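Local atomic coordinates of N-acetylcysteine deacetylase (Bacillus subtilis, PDB entry 1YSJ), a protein that probably catalyses the metal-dependent deacetylation of N-acetylcysteine to cysteine and acetate, a step in the breakdown of S-(2-succino)cysteine as a sulfur source. Residues R142-G147 against L395-L400; E158-A163 against F312-S317; V253-V258 against A271-T276. The protein carries 1 engineered substitution. All blocks are in the same frame, centred on the assembly; numbering follows the deposited sequence.

Interaction 1: R142-G147 against L395-L400; sequences RAELKG and LAVIVL
Leu145 and Lys146, in the loop of 142-147, lie alongside one turn of helix 395-400, with Leu145 CA 5.6 Å from Val397 CA and Lys146 CA 5.4 Å from Leu400 CA. The loop bends here in an inverse gamma turn centred on Lys146. Leu145 carries the apolar part. Its CG lies anti to the carbonyl carbon (chi1 -64°), and branch CD2 reaches both helix residues. Leu145 CD2 is 3.8 Å from Leu400 CD1 and 3.9 Å from Val397 CG2. The chains of Leu145 and Val397 cross at about a right angle. Lys146 meets the helix through the base of its side chain: Lys146 CB sits 3.6 Å from Leu400 O. A water ties the backbones together. It donates to Glu144 O at 2.7 Å and to Val397 O at 2.9 Å, and accepts from Lys146 N at 3.0 Å. Val397 CG1 also approaches the carboxylate of Glu144, whose salt bridge is with Arg141. Leu145 and Val397 both rest on Leu138 of helix 124-139. Leu145 also touches Ile83 of strand 79-84. Ile398 packs against Ala327 of helix 325-334, so the contact fits helix 384-402 among two other helices and a strand of the eight-stranded mixed sheet.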
loop_
_atom_site.group_PDB
_atom_site.type_symbol
_atom_site.label_atom_id
_atom_site.label_comp_id
_atom_site.label_asym_id
_atom_site.label_seq_id
_atom_site.Cartn_x
_atom_site.Cartn_y
_atom_site.Cartn_z
ATOM N N ARG A 142 45.873 0.138 -37.817
ATOM C CA ARG A 142 46.613 -0.590 -36.776
ATOM C C ARG A 142 48.015 -0.045 -36.512
ATOM O O ARG A 142 48.501 -0.117 -35.384
ATOM C CB ARG A 142 46.690 -2.081 -37.116
ATOM C CG ARG A 142 45.351 -2.790 -37.077
ATOM C CD ARG A 142 45.452 -4.168 -37.684
ATOM N NE ARG A 142 44.153 -4.835 -37.746
ATOM C CZ ARG A 142 43.694 -5.683 -36.830
ATOM N NH1 ARG A 142 44.420 -5.976 -35.761
ATOM N NH2 ARG A 142 42.502 -6.239 -36.984
ATOM N N ALA A 143 48.651 0.496 -37.550
ATOM C CA ALA A 143 49.979 1.106 -37.423
ATOM C C ALA A 143 49.975 2.363 -36.543
ATOM O O ALA A 143 51.007 2.730 -35.976
ATOM C CB ALA A 143 50.563 1.411 -38.798
ATOM N N GLU A 144 48.816 3.012 -36.434
ATOM C CA GLU A 144 48.659 4.215 -35.607
ATOM C C GLU A 144 48.413 3.892 -34.133
ATOM O O GLU A 144 48.614 4.746 -33.266
ATOM C CB GLU A 144 47.519 5.092 -36.133
ATOM C CG GLU A 144 47.778 5.725 -37.496
ATOM C CD GLU A 144 46.661 6.668 -37.925
ATOM O OE1 GLU A 144 46.049 6.421 -38.991
ATOM O OE2 GLU A 144 46.392 7.650 -37.193
ATOM N N LEU A 145 47.974 2.667 -33.852
ATOM C CA LEU A 145 47.657 2.262 -32.484
ATOM C C LEU A 145 48.893 1.851 -31.690
ATOM O O LEU A 145 49.583 0.892 -32.046
ATOM C CB LEU A 145 46.622 1.131 -32.473
ATOM C CG LEU A 145 45.216 1.402 -33.021
ATOM C CD1 LEU A 145 44.405 0.111 -33.039
ATOM C CD2 LEU A 145 44.496 2.481 -32.218
ATOM N N LYS A 146 49.161 2.584 -30.612
ATOM C CA LYS A 146 50.258 2.258 -29.704
ATOM C C LYS A 146 49.744 1.342 -28.590
ATOM O O LYS A 146 49.845 1.644 -27.398
ATOM C CB LYS A 146 50.900 3.528 -29.122
ATOM C CG LYS A 146 51.218 4.636 -30.127
ATOM C CD LYS A 146 52.336 4.258 -31.088
ATOM C CE LYS A 146 53.053 5.499 -31.624
ATOM N NZ LYS A 146 52.122 6.504 -32.222
ATOM N N GLY A 147 49.178 0.215 -28.999
ATOM C CA GLY A 147 48.631 -0.743 -28.062
ATOM C C GLY A 147 47.414 -1.430 -28.625
ATOM O O GLY A 147 47.339 -1.694 -29.824
ATOM N N LEU A 395 39.686 9.128 -30.830
ATOM C CA LEU A 395 39.911 9.105 -29.386
ATOM C C LEU A 395 40.834 7.955 -28.978
ATOM O O LEU A 395 41.770 8.159 -28.206
ATOM C CB LEU A 395 38.579 9.022 -28.631
ATOM C CG LEU A 395 38.610 9.029 -27.099
ATOM C CD1 LEU A 395 39.126 10.360 -26.552
ATOM C CD2 LEU A 395 37.237 8.719 -26.541
ATOM N N ALA A 396 40.574 6.763 -29.509
ATOM C CA ALA A 396 41.403 5.582 -29.241
ATOM C C ALA A 396 42.877 5.807 -29.587
ATOM O O ALA A 396 43.761 5.481 -28.788
ATOM C CB ALA A 396 40.863 4.372 -29.985
ATOM N N VAL A 397 43.127 6.368 -30.772
ATOM C CA VAL A 397 44.482 6.687 -31.227
ATOM C C VAL A 397 45.160 7.712 -30.305
ATOM O O VAL A 397 46.327 7.548 -29.935
ATOM C CB VAL A 397 44.489 7.190 -32.698
ATOM C CG1 VAL A 397 45.879 7.668 -33.117
ATOM C CG2 VAL A 397 43.994 6.098 -33.643
ATOM N N ILE A 398 44.416 8.754 -29.935
ATOM C CA ILE A 398 44.930 9.826 -29.082
ATOM C C ILE A 398 45.218 9.348 -27.658
ATOM O O ILE A 398 46.271 9.670 -27.097
ATOM C CB ILE A 398 43.984 11.052 -29.059
ATOM C CG1 ILE A 398 43.971 11.736 -30.426
ATOM C CG2 ILE A 398 44.411 12.051 -27.985
ATOM C CD1 ILE A 398 42.821 12.699 -30.631
ATOM N N VAL A 399 44.291 8.584 -27.082
ATOM C CA VAL A 399 44.470 8.049 -25.731
ATOM C C VAL A 399 45.713 7.161 -25.648
ATOM O O VAL A 399 46.547 7.344 -24.762
ATOM C CB VAL A 399 43.212 7.305 -25.214
ATOM C CG1 VAL A 399 43.501 6.591 -23.891
ATOM C CG2 VAL A 399 42.071 8.278 -25.030
ATOM N N LEU A 400 45.848 6.232 -26.593
ATOM C CA LEU A 400 46.980 5.302 -26.615
ATOM C C LEU A 400 48.341 5.980 -26.825
ATOM O O LEU A 400 49.377 5.412 -26.472
ATOM C CB LEU A 400 46.757 4.185 -27.646
ATOM C CG LEU A 400 45.693 3.122 -27.332
ATOM C CD1 LEU A 400 45.442 2.233 -28.544
ATOM C CD2 LEU A 400 46.063 2.277 -26.113
HETATM O O HOH W 1 47.984 5.351 -30.690
#

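Interaction 2: E158-A163 against F312-S317; sequences EIAAGA and FPYLPS. With NI (nickel (II) ion), chain D.
Ala160 and Leu315 are the nearest pair of the two backbones, yet their CA atoms stay 7.6 Å apart, so side chains bridge the gap. Ala160 has left-handed helical angles (phi 57°, psi 39°), and its CB points toward the strand. Ala161 follows as N-cap of the helix that starts at Gly162. On the other side, Tyr314 and Leu315 both face Val203 in a classic beta bulge.

The CB of Ala160 fits between the two bulge side chains. Ala160 CB lies 3.5 Å from Tyr314 CZ, approaching the ring obliquely, and 3.9 Å from Leu315 CD2. CG of Tyr314 is anti to the backbone N (chi1 -175°), which carries the phenol out to the loop. A water lies 2.7 Å from Tyr314 OH and donates a weak, long bond to Ile159 O. The Tyr314 ring also stacks edge-to-face with Trp264 of the second subunit. With an alanine in place of Tyr314, a gap would probably open beside Ala160 CB, the water would lose its phenol partner, and Trp264 of the second subunit would lose its edge-to-face stack.

The CB of Glu158 points away from the strand. Its carboxylate grips one nickel through both oxygens, Glu158 OE1 and Glu158 OE2 each 2.4 Å from the metal. Two waters, Cys122 and His374 complete the site, and Cys122 also binds the second nickel. This is the dinuclear metal centre of the M20 peptidase family, and the neighbouring contact joins the metal-binding domain to the four-stranded sheet of the dimerisation domain.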
loop_
_atom_site.group_PDB
_atom_site.type_symbol
_atom_site.label_atom_id
_atom_site.label_comp_id
_atom_site.label_asym_id
_atom_site.label_seq_id
_atom_site.Cartn_x
_atom_site.Cartn_y
_atom_site.Cartn_z
ATOM N N GLU A 158 19.952 -2.115 -19.566
ATOM C CA GLU A 158 18.669 -1.607 -19.090
ATOM C C GLU A 158 18.261 -2.151 -17.722
ATOM O O GLU A 158 17.469 -1.527 -17.021
ATOM C CB GLU A 158 17.566 -1.837 -20.129
ATOM C CG GLU A 158 17.808 -1.131 -21.470
ATOM C CD GLU A 158 17.701 0.391 -21.388
ATOM O OE1 GLU A 158 17.357 0.948 -20.319
ATOM O OE2 GLU A 158 17.961 1.050 -22.412
ATOM N N ILE A 159 18.806 -3.302 -17.341
ATOM C CA ILE A 159 18.522 -3.867 -16.018
ATOM C C ILE A 159 19.744 -3.802 -15.105
ATOM O O ILE A 159 19.757 -4.397 -14.024
ATOM C CB ILE A 159 17.946 -5.302 -16.102
ATOM C CG1 ILE A 159 18.897 -6.229 -16.874
ATOM C CG2 ILE A 159 16.546 -5.266 -16.722
ATOM C CD1 ILE A 159 18.646 -7.708 -16.649
ATOM N N ALA A 160 20.759 -3.065 -15.558
ATOM C CA ALA A 160 21.991 -2.805 -14.801
ATOM C C ALA A 160 22.715 -4.079 -14.367
ATOM O O ALA A 160 23.277 -4.143 -13.266
ATOM C CB ALA A 160 21.704 -1.893 -13.593
ATOM N N ALA A 161 22.719 -5.081 -15.246
ATOM C CA ALA A 161 23.265 -6.389 -14.899
ATOM C C ALA A 161 24.425 -6.831 -15.800
ATOM O O ALA A 161 25.237 -7.669 -15.408
ATOM C CB ALA A 161 22.157 -7.424 -14.893
ATOM N N GLY A 162 24.512 -6.246 -16.989
ATOM C CA GLY A 162 25.481 -6.674 -17.996
ATOM C C GLY A 162 26.922 -6.298 -17.739
ATOM O O GLY A 162 27.828 -7.100 -17.986
ATOM N N ALA A 163 27.139 -5.076 -17.263
ATOM C CA ALA A 163 28.474 -4.602 -16.911
ATOM C C ALA A 163 29.116 -5.460 -15.817
ATOM O O ALA A 163 30.311 -5.743 -15.871
ATOM C CB ALA A 163 28.432 -3.135 -16.495
ATOM N N PHE A 312 19.760 -1.141 -0.407
ATOM C CA PHE A 312 20.177 -2.046 -1.485
ATOM C C PHE A 312 20.855 -1.295 -2.629
ATOM O O PHE A 312 20.173 -0.729 -3.488
ATOM C CB PHE A 312 18.990 -2.857 -2.021
ATOM C CG PHE A 312 18.169 -3.519 -0.951
ATOM C CD1 PHE A 312 17.019 -2.904 -0.462
ATOM C CD2 PHE A 312 18.539 -4.757 -0.439
ATOM C CE1 PHE A 312 16.252 -3.512 0.521
ATOM C CE2 PHE A 312 17.777 -5.374 0.549
ATOM C CZ PHE A 312 16.631 -4.748 1.030
ATOM N N PRO A 313 22.202 -1.283 -2.640
ATOM C CA PRO A 313 22.960 -0.616 -3.697
ATOM C C PRO A 313 22.663 -1.185 -5.085
ATOM O O PRO A 313 22.603 -2.407 -5.267
ATOM C CB PRO A 313 24.420 -0.874 -3.306
ATOM C CG PRO A 313 24.376 -1.143 -1.840
ATOM C CD PRO A 313 23.094 -1.888 -1.635
ATOM N N TYR A 314 22.468 -0.282 -6.043
ATOM C CA TYR A 314 22.108 -0.639 -7.406
ATOM C C TYR A 314 23.208 -0.160 -8.360
ATOM O O TYR A 314 23.860 -0.976 -9.017
ATOM C CB TYR A 314 20.737 -0.032 -7.739
ATOM C CG TYR A 314 20.130 -0.399 -9.080
ATOM C CD1 TYR A 314 19.644 -1.682 -9.326
ATOM C CD2 TYR A 314 20.003 0.557 -10.088
ATOM C CE1 TYR A 314 19.069 -2.010 -10.558
ATOM C CE2 TYR A 314 19.435 0.245 -11.319
ATOM C CZ TYR A 314 18.965 -1.035 -11.545
ATOM O OH TYR A 314 18.402 -1.337 -12.762
ATOM N N LEU A 315 23.433 1.155 -8.405
ATOM C CA LEU A 315 24.461 1.740 -9.272
ATOM C C LEU A 315 25.236 2.891 -8.625
ATOM O O LEU A 315 24.631 3.793 -8.041
ATOM C CB LEU A 315 23.845 2.234 -10.585
ATOM C CG LEU A 315 23.369 1.227 -11.637
ATOM C CD1 LEU A 315 22.736 1.965 -12.805
ATOM C CD2 LEU A 315 24.501 0.326 -12.122
ATOM N N PRO A 316 26.584 2.858 -8.724
ATOM C CA PRO A 316 27.378 4.057 -8.448
ATOM C C PRO A 316 27.151 5.120 -9.526
ATOM O O PRO A 316 26.543 4.842 -10.563
ATOM C CB PRO A 316 28.823 3.544 -8.514
ATOM C CG PRO A 316 28.755 2.335 -9.380
ATOM C CD PRO A 316 27.437 1.704 -9.074
ATOM N N SER A 317 27.639 6.327 -9.277
ATOM C CA SER A 317 27.552 7.412 -10.244
ATOM C C SER A 317 28.569 7.257 -11.384
ATOM O O SER A 317 29.687 6.782 -11.163
ATOM C CB SER A 317 27.781 8.737 -9.528
ATOM O OG SER A 317 27.592 9.818 -10.410
HETATM NI NI NI D . 17.648 3.139 -21.285
HETATM O O HOH W 2 16.654 -3.340 -12.920
HETATM O O HOH W 3 20.093 3.453 -21.058
HETATM O O HOH W 4 18.172 4.712 -19.634
#

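Interaction 3: V253-V258 against A271-T276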
loop_
_atom_site.group_PDB
_atom_site.type_symbol
_atom_site.label_atom_id
_atom_site.label_comp_id
_atom_site.label_asym_id
_atom_site.label_seq_id
_atom_site.Cartn_x
_atom_site.Cartn_y
_atom_site.Cartn_z
ATOM N N VAL A 253 15.632 12.036 -2.787
ATOM C CA VAL A 253 14.921 10.874 -2.273
ATOM C C VAL A 253 13.554 10.789 -2.941
ATOM O O VAL A 253 12.755 11.721 -2.878
ATOM C CB VAL A 253 14.795 10.895 -0.730
ATOM C CG1 VAL A 253 13.992 9.701 -0.236
ATOM C CG2 VAL A 253 16.173 10.896 -0.087
ATOM N N SER A 254 13.309 9.662 -3.599
ATOM C CA SER A 254 12.073 9.447 -4.325
ATOM C C SER A 254 11.393 8.180 -3.818
ATOM O O SER A 254 11.824 7.069 -4.126
ATOM C CB SER A 254 12.357 9.370 -5.828
ATOM O OG SER A 254 11.173 9.151 -6.572
ATOM N N ILE A 255 10.350 8.361 -3.014
ATOM C CA ILE A 255 9.542 7.254 -2.504
ATOM C C ILE A 255 8.541 6.856 -3.584
ATOM O O ILE A 255 7.759 7.688 -4.054
ATOM C CB ILE A 255 8.808 7.636 -1.188
ATOM C CG1 ILE A 255 9.825 8.001 -0.100
ATOM C CG2 ILE A 255 7.890 6.494 -0.711
ATOM C CD1 ILE A 255 9.263 8.857 1.010
ATOM N N THR A 256 8.573 5.582 -3.965
ATOM C CA THR A 256 7.812 5.085 -5.113
ATOM C C THR A 256 6.694 4.111 -4.731
ATOM O O THR A 256 5.762 3.897 -5.506
ATOM C CB THR A 256 8.746 4.415 -6.158
ATOM O OG1 THR A 256 9.536 3.402 -5.519
ATOM C CG2 THR A 256 9.673 5.448 -6.793
ATOM N N ARG A 257 6.798 3.516 -3.547
ATOM C CA ARG A 257 5.789 2.581 -3.065
ATOM C C ARG A 257 5.499 2.763 -1.573
ATOM O O ARG A 257 6.420 2.875 -0.763
ATOM C CB ARG A 257 6.201 1.136 -3.367
ATOM C CG ARG A 257 5.075 0.122 -3.184
ATOM C CD ARG A 257 5.505 -1.305 -3.512
ATOM N NE ARG A 257 6.650 -1.755 -2.719
ATOM C CZ ARG A 257 6.583 -2.256 -1.485
ATOM N NH1 ARG A 257 5.417 -2.379 -0.859
ATOM N NH2 ARG A 257 7.696 -2.632 -0.870
ATOM N N VAL A 258 4.211 2.816 -1.233
ATOM C CA VAL A 258 3.755 2.858 0.156
ATOM C C VAL A 258 2.581 1.893 0.314
ATOM O O VAL A 258 1.561 2.023 -0.373
ATOM C CB VAL A 258 3.314 4.279 0.599
ATOM C CG1 VAL A 258 2.931 4.293 2.081
ATOM C CG2 VAL A 258 4.403 5.309 0.336
ATOM N N ALA A 271 3.430 -0.577 8.437
ATOM C CA ALA A 271 3.432 0.275 7.259
ATOM C C ALA A 271 4.794 0.127 6.580
ATOM O O ALA A 271 5.833 0.243 7.231
ATOM C CB ALA A 271 3.169 1.721 7.639
ATOM N N GLU A 272 4.786 -0.155 5.281
ATOM C CA GLU A 272 6.034 -0.250 4.527
ATOM C C GLU A 272 6.119 0.763 3.393
ATOM O O GLU A 272 5.108 1.151 2.806
ATOM C CB GLU A 272 6.295 -1.680 4.020
ATOM C CG GLU A 272 5.323 -2.198 2.957
ATOM C CD GLU A 272 5.679 -3.591 2.442
ATOM O OE1 GLU A 272 6.585 -4.238 3.012
ATOM O OE2 GLU A 272 5.048 -4.040 1.460
HETATM N N MSE A 273 7.341 1.204 3.114
HETATM C CA MSE A 273 7.608 2.074 1.979
HETATM C C MSE A 273 8.947 1.739 1.334
HETATM O O MSE A 273 9.865 1.251 2.001
HETATM C CB MSE A 273 7.546 3.552 2.382
HETATM C CG MSE A 273 8.652 4.026 3.313
HETATM SE SE MSE A 273 8.310 5.829 3.987
HETATM C CE MSE A 273 6.937 5.402 5.271
ATOM N N GLU A 274 9.044 1.978 0.033
ATOM C CA GLU A 274 10.306 1.806 -0.674
ATOM C C GLU A 274 10.487 2.854 -1.761
ATOM O O GLU A 274 9.536 3.534 -2.144
ATOM C CB GLU A 274 10.479 0.369 -1.206
ATOM C CG GLU A 274 9.586 -0.042 -2.374
ATOM C CD GLU A 274 9.949 -1.415 -2.945
ATOM O OE1 GLU A 274 9.037 -2.118 -3.433
ATOM O OE2 GLU A 274 11.145 -1.794 -2.915
ATOM N N GLY A 275 11.721 2.990 -2.232
ATOM C CA GLY A 275 12.056 3.974 -3.250
ATOM C C GLY A 275 13.538 4.010 -3.565
ATOM O O GLY A 275 14.286 3.087 -3.224
ATOM N N THR A 276 13.958 5.092 -4.209
ATOM C CA THR A 276 15.336 5.234 -4.652
ATOM C C THR A 276 15.975 6.514 -4.144
ATOM O O THR A 276 15.302 7.524 -3.932
ATOM C CB THR A 276 15.459 5.218 -6.193
ATOM O OG1 THR A 276 14.494 6.112 -6.758
ATOM C CG2 THR A 276 15.230 3.828 -6.740
#
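The guanidinium of Arg257 meets two carboxylates at its edge, close to its own plane, and neither lies over a face. Arg257 NE bonds to Glu274 OE1 on the anti side of that oxygen; the modelled 2.5 Å between Arg257 NE and Glu274 OE1 is doubtfully short. The same oxygen accepts a weak bond from Arg257 NH2. Glu272 OE2 is met from above its carboxylate plane by Arg257 NH1 at 2.9 Å. Both carboxylates stand steeply to the guanidinium, with planes 87° apart for Glu274 and 78° for Glu272. The bend at chi3 of Arg257 (57°) lays its end along the neighbouring strand. Two acidic residues thus fix its rotation.

The backbones form an antiparallel pair interrupted by a classic bulge. Glu274 O accepts both Thr256 N, at 2.9 Å, and Arg257 N, at 3.1 Å. Ser254 and Thr276 make a hydrogen-bonded pair beyond it. Gly275 faces Ile255 there, where a CB would collide with Ser254 O. On the opposite face from Arg257, Val258 and selenomethionine Met273 lie side by side, with Val258 CG2 4.1 Å from Met273 CB.

Met273 goes on to pack against Ala230, Ile233 and Ile234 of helix 226-237. Strand 270-278 is also bonded to strand 197-211. Strand 252-260 is outermost within its chain, but Val258 pairs antiparallel with a strand of the second subunit, so this hairpin carries the sheet across the dimer interface.

How the interactions relate
Interaction 1 is a buried, mainly apolar contact within the metal-binding domain, about 48 Å from interaction 3, centre to centre, and on the opposite side of the chain's centre. Interactions 2 and 3 are partly buried and reach the same four-stranded sheet, interaction 2 on edge strand 306-320 and interaction 3 between strand 252-260, at the other edge within this chain, and inner strand 270-278. Both also meet Trp264 of the second subunit. The chemistry follows the place. Interaction 1 joins loop to helix by leucine and valine packing plus one water. Interaction 2 is small, with metal ligation at one end. Interaction 3 relies on strand pairing and a salt-bridge network.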